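Local coordinates for histidine-containing phosphotransfer protein (Oryza sativa, PDB 1YVI), which relays phosphoryl groups from cytokinin sensor histidine kinases to B-type response regulators in the multistep His-to-Asp phosphorelay, at residues F50-I61 against Y78-V89. Numbering follows the deposited sequence.
Sequences FCDDADRIINEI and YVHQLKGSSASV
Phe50 lays its ring against Ser86 and Val89, with Val89 CG2 3.6 Å from the ring centroid, only 7° off the normal, in a CH-pi contact. CG lies anti to the backbone N (chi1 171°), which swings the ring across to the partner helix; on the opposite face, toward the rim, is Ala54 CB of its own helix. Ser86 OG meets the ring edge in plane, 3.7 Å from Phe50 CZ. The buried Ser86 OG is satisfied within its own helix by a 2.7 Å hydrogen bond to Leu82 O, which also accepts from Ser86 N on the other face of the carbonyl plane; a serine is small enough to lie beside the ring. An alanine in place of Phe50 would probably open a gap beneath Val89 and strip Ser86 of its aromatic neighbour.

One turn on, the small Ala54 lets the helices come close, its CB touching Leu82 CD1 at 3.7 Å, while the other leucine methyl faces Ile58 CG1. Ile57 sends CG2 to Tyr78 O (3.6 Å) and lays CD1 against the amide of Gln81. A tyrosine suits the partly exposed position 78, its ring packing on apolar atoms of 50-61 while its hydroxyl lies near the Glu60 side chain: Glu60 CB sits over one ring face, 4.0 Å from the Tyr78 centroid, and the carboxylate plane is almost parallel to the ring. Ile61 CG1 packs 3.5 Å from Tyr78 CB, and Ile61 CD1 meets Val79 CG2.

The segments run antiparallel, their axes 9.8 Å apart at 162°, as neighbours in the helical bundle of an HPt domain. His80, the predicted phosphorylation site, lies on the same helix as Tyr78 but makes no contact with 50-61. Helix 92-106 packs on Val79 and Ser86, whereas helix 110-142 covers Ala54, Ile58 and Leu82, so that the pair is packed against both helices.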
ATOM      1  N   PHE A  50       0.273  -4.359   6.375  1.00 13.66           N
ATOM      2  CA  PHE A  50       0.786  -3.690   5.189  1.00 15.50           C
ATOM      3  C   PHE A  50       0.924  -2.168   5.430  1.00 12.88           C
ATOM      4  O   PHE A  50       1.953  -1.561   5.070  1.00 16.07           O
ATOM      5  CB  PHE A  50      -0.130  -3.908   4.013  1.00 11.54           C
ATOM      6  CG  PHE A  50       0.246  -3.065   2.838  1.00 16.60           C
ATOM      7  CD1 PHE A  50       1.377  -3.389   2.099  1.00 13.40           C
ATOM      8  CD2 PHE A  50      -0.462  -1.890   2.548  1.00 14.78           C
ATOM      9  CE1 PHE A  50       1.795  -2.593   1.004  1.00 20.12           C
ATOM     10  CE2 PHE A  50      -0.052  -1.096   1.445  1.00 20.05           C
ATOM     11  CZ  PHE A  50       1.072  -1.500   0.662  1.00 15.75           C
ATOM     12  N   CYS A  51      -0.104  -1.556   6.013  1.00 14.32           N
ATOM     13  CA  CYS A  51      -0.046  -0.103   6.307  1.00 14.72           C
ATOM     14  C   CYS A  51       1.179   0.231   7.198  1.00 17.19           C
ATOM     15  O   CYS A  51       1.969   1.152   6.881  1.00 16.69           O
ATOM     16  CB  CYS A  51      -1.361   0.374   6.926  1.00 16.41           C
ATOM     17  SG  CYS A  51      -2.691   0.463   5.664  1.00 18.80           S
ATOM     18  N   ASP A  52       1.342  -0.536   8.280  1.00 14.01           N
ATOM     19  CA  ASP A  52       2.504  -0.413   9.191  1.00 14.59           C
ATOM     20  C   ASP A  52       3.806  -0.572   8.444  1.00 12.95           C
ATOM     21  O   ASP A  52       4.701   0.281   8.551  1.00 14.47           O
ATOM     22  CB  ASP A  52       2.465  -1.487  10.308  1.00 15.81           C
ATOM     23  CG  ASP A  52       1.321  -1.269  11.311  1.00 29.90           C
ATOM     24  OD1 ASP A  52       0.713  -0.171  11.270  1.00 32.66           O
ATOM     25  OD2 ASP A  52       1.044  -2.209  12.150  1.00 42.59           O
ATOM     26  N   ASP A  53       3.931  -1.652   7.675  1.00 14.68           N
ATOM     27  CA  ASP A  53       5.203  -1.972   7.002  1.00 15.90           C
ATOM     28  C   ASP A  53       5.561  -0.957   5.944  1.00 15.70           C
ATOM     29  O   ASP A  53       6.722  -0.618   5.801  1.00 16.75           O
ATOM     30  CB  ASP A  53       5.106  -3.296   6.200  1.00 19.74           C
ATOM     31  CG  ASP A  53       5.395  -4.496   7.026  1.00 26.66           C
ATOM     32  OD1 ASP A  53       5.863  -4.303   8.172  1.00 26.84           O
ATOM     33  OD2 ASP A  53       5.121  -5.643   6.546  1.00 24.61           O
ATOM     34  N   ALA A  54       4.588  -0.571   5.119  1.00 11.54           N
ATOM     35  CA  ALA A  54       4.829   0.449   4.062  1.00 14.24           C
ATOM     36  C   ALA A  54       5.248   1.742   4.679  1.00 15.44           C
ATOM     37  O   ALA A  54       6.179   2.358   4.229  1.00 16.12           O
ATOM     38  CB  ALA A  54       3.569   0.689   3.233  1.00 15.18           C
ATOM     39  N   ASP A  55       4.526   2.174   5.703  1.00 11.87           N
ATOM     40  CA  ASP A  55       4.874   3.407   6.391  1.00 15.05           C
ATOM     41  C   ASP A  55       6.313   3.357   6.960  1.00 12.54           C
ATOM     42  O   ASP A  55       7.086   4.325   6.851  1.00 13.02           O
ATOM     43  CB  ASP A  55       3.879   3.647   7.524  1.00 14.46           C
ATOM     44  CG  ASP A  55       4.332   4.778   8.438  1.00 28.72           C
ATOM     45  OD1 ASP A  55       4.238   5.936   8.014  1.00 22.32           O
ATOM     46  OD2 ASP A  55       4.853   4.485   9.533  1.00 29.17           O
ATOM     47  N   ARG A  56       6.670   2.232   7.542  1.00  9.79           N
ATOM     48  CA  ARG A  56       8.033   2.007   8.041  1.00 12.86           C
ATOM     49  C   ARG A  56       9.067   2.090   6.926  1.00 13.32           C
ATOM     50  O   ARG A  56      10.160   2.696   7.086  1.00 13.52           O
ATOM     51  CB  ARG A  56       8.132   0.615   8.696  1.00 12.61           C
ATOM     52  CG  ARG A  56       9.464   0.342   9.302  1.00 17.12           C
ATOM     53  CD  ARG A  56       9.596  -1.058   9.866  1.00 17.81           C
ATOM     54  NE  ARG A  56       9.106  -2.082   8.940  1.00 26.86           N
ATOM     55  CZ  ARG A  56       9.840  -2.655   7.995  1.00 30.20           C
ATOM     56  NH1 ARG A  56      11.121  -2.329   7.812  1.00 30.62           N
ATOM     57  NH2 ARG A  56       9.282  -3.562   7.231  1.00 32.21           N
ATOM     58  N   ILE A  57       8.799   1.429   5.806  1.00 11.12           N
ATOM     59  CA  ILE A  57       9.763   1.437   4.707  1.00 10.37           C
ATOM     60  C   ILE A  57       9.895   2.821   4.058  1.00 11.51           C
ATOM     61  O   ILE A  57      10.974   3.212   3.650  1.00 13.13           O
ATOM     62  CB  ILE A  57       9.355   0.389   3.611  1.00 14.89           C
ATOM     63  CG1 ILE A  57       9.560  -1.033   4.115  1.00 13.56           C
ATOM     64  CG2 ILE A  57      10.209   0.553   2.306  1.00 11.09           C
ATOM     65  CD1 ILE A  57       8.657  -2.054   3.397  1.00 22.37           C
ATOM     66  N   ILE A  58       8.773   3.478   3.817  1.00 10.87           N
ATOM     67  CA  ILE A  58       8.807   4.854   3.270  1.00 14.93           C
ATOM     68  C   ILE A  58       9.713   5.715   4.172  1.00 15.65           C
ATOM     69  O   ILE A  58      10.596   6.439   3.692  1.00 15.65           O
ATOM     70  CB  ILE A  58       7.385   5.458   3.198  1.00 12.21           C
ATOM     71  CG1 ILE A  58       6.604   4.744   2.066  1.00 14.19           C
ATOM     72  CG2 ILE A  58       7.452   7.031   3.064  1.00 11.72           C
ATOM     73  CD1 ILE A  58       5.122   5.033   1.978  1.00 13.53           C
ATOM     74  N   ASN A  59       9.526   5.601   5.490  1.00 16.25           N
ATOM     75  CA  ASN A  59      10.347   6.391   6.424  1.00 14.15           C
ATOM     76  C   ASN A  59      11.794   5.979   6.390  1.00 13.43           C
ATOM     77  O   ASN A  59      12.661   6.843   6.480  1.00 16.57           O
ATOM     78  CB  ASN A  59       9.824   6.276   7.838  1.00 16.37           C
ATOM     79  CG  ASN A  59       8.469   6.934   8.005  1.00 23.82           C
ATOM     80  OD1 ASN A  59       8.132   7.866   7.289  1.00 27.46           O
ATOM     81  ND2 ASN A  59       7.700   6.464   8.997  1.00 33.13           N
ATOM     82  N   GLU A  60      12.098   4.687   6.207  1.00 12.30           N
ATOM     83  CA  GLU A  60      13.521   4.269   6.069  1.00 12.38           C
ATOM     84  C   GLU A  60      14.171   4.810   4.795  1.00 13.84           C
ATOM     85  O   GLU A  60      15.360   5.164   4.788  1.00 13.23           O
ATOM     86  CB  GLU A  60      13.717   2.728   6.076  1.00 14.05           C
ATOM     87  CG  GLU A  60      13.221   2.027   7.308  1.00 17.97           C
ATOM     88  CD  GLU A  60      14.136   2.110   8.528  1.00 35.17           C
ATOM     89  OE1 GLU A  60      15.171   2.825   8.482  1.00 30.02           O
ATOM     90  OE2 GLU A  60      13.800   1.440   9.549  1.00 36.74           O
ATOM     91  N   ILE A  61      13.443   4.749   3.691  1.00 13.45           N
ATOM     92  CA  ILE A  61      13.929   5.362   2.459  1.00 12.15           C
ATOM     93  C   ILE A  61      14.183   6.878   2.638  1.00 14.26           C
ATOM     94  O   ILE A  61      15.261   7.365   2.262  1.00 12.51           O
ATOM     95  CB  ILE A  61      12.945   5.157   1.312  1.00  9.31           C
ATOM     96  CG1 ILE A  61      12.885   3.635   0.943  1.00 12.85           C
ATOM     97  CG2 ILE A  61      13.443   5.880   0.018  1.00 10.74           C
ATOM     98  CD1 ILE A  61      11.604   3.283   0.102  1.00  9.39           C
ATOM     99  N   TYR A  78      15.160  -1.234  -0.639  1.00  9.89           N
ATOM    100  CA  TYR A  78      13.918  -0.897   0.100  1.00 14.90           C
ATOM    101  C   TYR A  78      12.717  -0.684  -0.804  1.00 13.30           C
ATOM    102  O   TYR A  78      11.602  -1.121  -0.502  1.00 12.29           O
ATOM    103  CB  TYR A  78      14.056   0.369   0.933  1.00 11.13           C
ATOM    104  CG  TYR A  78      14.589   0.106   2.320  1.00 19.21           C
ATOM    105  CD1 TYR A  78      13.859  -0.616   3.255  1.00 23.78           C
ATOM    106  CD2 TYR A  78      15.777   0.644   2.713  1.00 26.96           C
ATOM    107  CE1 TYR A  78      14.354  -0.814   4.560  1.00 26.51           C
ATOM    108  CE2 TYR A  78      16.282   0.441   3.988  1.00 33.32           C
ATOM    109  CZ  TYR A  78      15.552  -0.261   4.913  1.00 25.94           C
ATOM    110  OH  TYR A  78      16.132  -0.474   6.126  1.00 31.41           O
ATOM    111  N   VAL A  79      12.933   0.030  -1.903  1.00 11.08           N
ATOM    112  CA  VAL A  79      11.870   0.211  -2.906  1.00 12.91           C
ATOM    113  C   VAL A  79      11.406  -1.168  -3.442  1.00 12.01           C
ATOM    114  O   VAL A  79      10.240  -1.406  -3.672  1.00 10.83           O
ATOM    115  CB  VAL A  79      12.390   1.189  -4.047  1.00 11.77           C
ATOM    116  CG1 VAL A  79      11.469   1.172  -5.268  1.00 10.84           C
ATOM    117  CG2 VAL A  79      12.529   2.617  -3.407  1.00 11.65           C
ATOM    118  N   HIS A  80      12.347  -2.077  -3.645  1.00 15.33           N
ATOM    119  CA  HIS A  80      12.016  -3.388  -4.161  1.00 13.41           C
ATOM    120  C   HIS A  80      11.157  -4.128  -3.131  1.00 14.54           C
ATOM    121  O   HIS A  80      10.214  -4.804  -3.479  1.00 14.24           O
ATOM    122  CB  HIS A  80      13.331  -4.171  -4.401  1.00 16.63           C
ATOM    123  CG  HIS A  80      13.130  -5.550  -4.970  1.00 18.29           C
ATOM    124  ND1 HIS A  80      13.174  -6.694  -4.187  1.00 23.85           N
ATOM    125  CD2 HIS A  80      12.867  -5.965  -6.239  1.00 21.03           C
ATOM    126  CE1 HIS A  80      12.916  -7.753  -4.945  1.00 27.49           C
ATOM    127  NE2 HIS A  80      12.754  -7.341  -6.199  1.00 21.89           N
ATOM    128  N   GLN A  81      11.501  -4.001  -1.852  1.00 14.18           N
ATOM    129  CA  GLN A  81      10.667  -4.596  -0.791  1.00 17.70           C
ATOM    130  C   GLN A  81       9.259  -4.028  -0.836  1.00 17.04           C
ATOM    131  O   GLN A  81       8.314  -4.779  -0.658  1.00 14.34           O
ATOM    132  CB  GLN A  81      11.190  -4.267   0.599  1.00 14.45           C
ATOM    133  CG  GLN A  81      12.352  -4.985   1.008  1.00 31.41           C
ATOM    134  CD  GLN A  81      12.475  -5.037   2.542  1.00 38.47           C
ATOM    135  OE1 GLN A  81      13.099  -5.953   3.071  1.00 45.51           O
ATOM    136  NE2 GLN A  81      11.918  -4.053   3.242  1.00 35.96           N
ATOM    137  N   LEU A  82       9.133  -2.700  -0.942  1.00 14.49           N
ATOM    138  CA  LEU A  82       7.805  -2.076  -0.917  1.00 12.83           C
ATOM    139  C   LEU A  82       7.020  -2.524  -2.162  1.00 13.26           C
ATOM    140  O   LEU A  82       5.838  -2.710  -2.090  1.00 12.55           O
ATOM    141  CB  LEU A  82       7.911  -0.542  -0.892  1.00 12.66           C
ATOM    142  CG  LEU A  82       6.606   0.248  -0.843  1.00 17.95           C
ATOM    143  CD1 LEU A  82       5.717  -0.219   0.313  1.00 18.59           C
ATOM    144  CD2 LEU A  82       6.934   1.741  -0.720  1.00 19.27           C
ATOM    145  N   LYS A  83       7.706  -2.635  -3.300  1.00 11.30           N
ATOM    146  CA  LYS A  83       7.110  -3.109  -4.536  1.00 14.30           C
ATOM    147  C   LYS A  83       6.504  -4.489  -4.339  1.00 15.03           C
ATOM    148  O   LYS A  83       5.367  -4.739  -4.746  1.00 16.89           O
ATOM    149  CB  LYS A  83       8.160  -3.230  -5.622  1.00 10.65           C
ATOM    150  CG  LYS A  83       7.499  -3.439  -6.961  1.00 17.45           C
ATOM    151  CD  LYS A  83       8.437  -4.015  -7.951  1.00 26.51           C
ATOM    152  CE  LYS A  83       8.381  -5.495  -7.968  1.00 43.10           C
ATOM    153  NZ  LYS A  83       7.502  -5.922  -9.089  1.00 53.24           N
ATOM    154  N   GLY A  84       7.288  -5.389  -3.744  1.00 16.87           N
ATOM    155  CA  GLY A  84       6.804  -6.728  -3.410  1.00 17.75           C
ATOM    156  C   GLY A  84       5.670  -6.780  -2.400  1.00 14.75           C
ATOM    157  O   GLY A  84       4.707  -7.510  -2.627  1.00 18.23           O
ATOM    158  N   SER A  85       5.746  -6.056  -1.271  1.00 16.49           N
ATOM    159  CA  SER A  85       4.615  -6.040  -0.363  1.00 19.65           C
ATOM    160  C   SER A  85       3.342  -5.408  -0.951  1.00 20.56           C
ATOM    161  O   SER A  85       2.211  -5.871  -0.673  1.00 17.26           O
ATOM    162  CB  SER A  85       4.945  -5.427   1.016  1.00 18.73           C
ATOM    163  OG  SER A  85       5.200  -4.042   0.874  1.00 33.02           O
ATOM    164  N   SER A  86       3.521  -4.345  -1.737  1.00 15.15           N
ATOM    165  CA  SER A  86       2.413  -3.711  -2.407  1.00 13.27           C
ATOM    166  C   SER A  86       1.805  -4.705  -3.409  1.00 11.25           C
ATOM    167  O   SER A  86       0.591  -4.826  -3.465  1.00 17.97           O
ATOM    168  CB  SER A  86       2.885  -2.431  -3.158  1.00 11.66           C
ATOM    169  OG  SER A  86       3.393  -1.545  -2.157  1.00 19.49           O
ATOM    170  N   ALA A  87       2.616  -5.411  -4.194  1.00 13.07           N
ATOM    171  CA  ALA A  87       2.058  -6.358  -5.168  1.00 15.46           C
ATOM    172  C   ALA A  87       1.161  -7.418  -4.454  1.00 20.59           C
ATOM    173  O   ALA A  87       0.035  -7.751  -4.888  1.00 18.24           O
ATOM    174  CB  ALA A  87       3.219  -7.041  -5.945  1.00 15.21           C
ATOM    175  N   SER A  88       1.656  -7.902  -3.319  1.00 19.30           N
ATOM    176  CA  SER A  88       1.011  -8.987  -2.568  1.00 19.68           C
ATOM    177  C   SER A  88      -0.304  -8.591  -1.920  1.00 21.05           C
ATOM    178  O   SER A  88      -1.145  -9.449  -1.682  1.00 25.28           O
ATOM    179  CB  SER A  88       1.969  -9.456  -1.461  0.65 21.89           C
ATOM    180  OG  SER A  88       3.045 -10.157  -2.042  0.65 23.82           O
ATOM    181  N   VAL A  89      -0.508  -7.317  -1.588  1.00 19.05           N
ATOM    182  CA  VAL A  89      -1.838  -6.878  -1.114  1.00 17.40           C
ATOM    183  C   VAL A  89      -2.703  -6.324  -2.236  1.00 18.61           C
ATOM    184  O   VAL A  89      -3.852  -5.963  -1.999  1.00 19.44           O
ATOM    185  CB  VAL A  89      -1.797  -5.844   0.041  1.00 21.88           C
ATOM    186  CG1 VAL A  89      -1.087  -6.447   1.255  1.00 24.31           C
ATOM    187  CG2 VAL A  89      -1.139  -4.504  -0.455  1.00 18.69           C
TER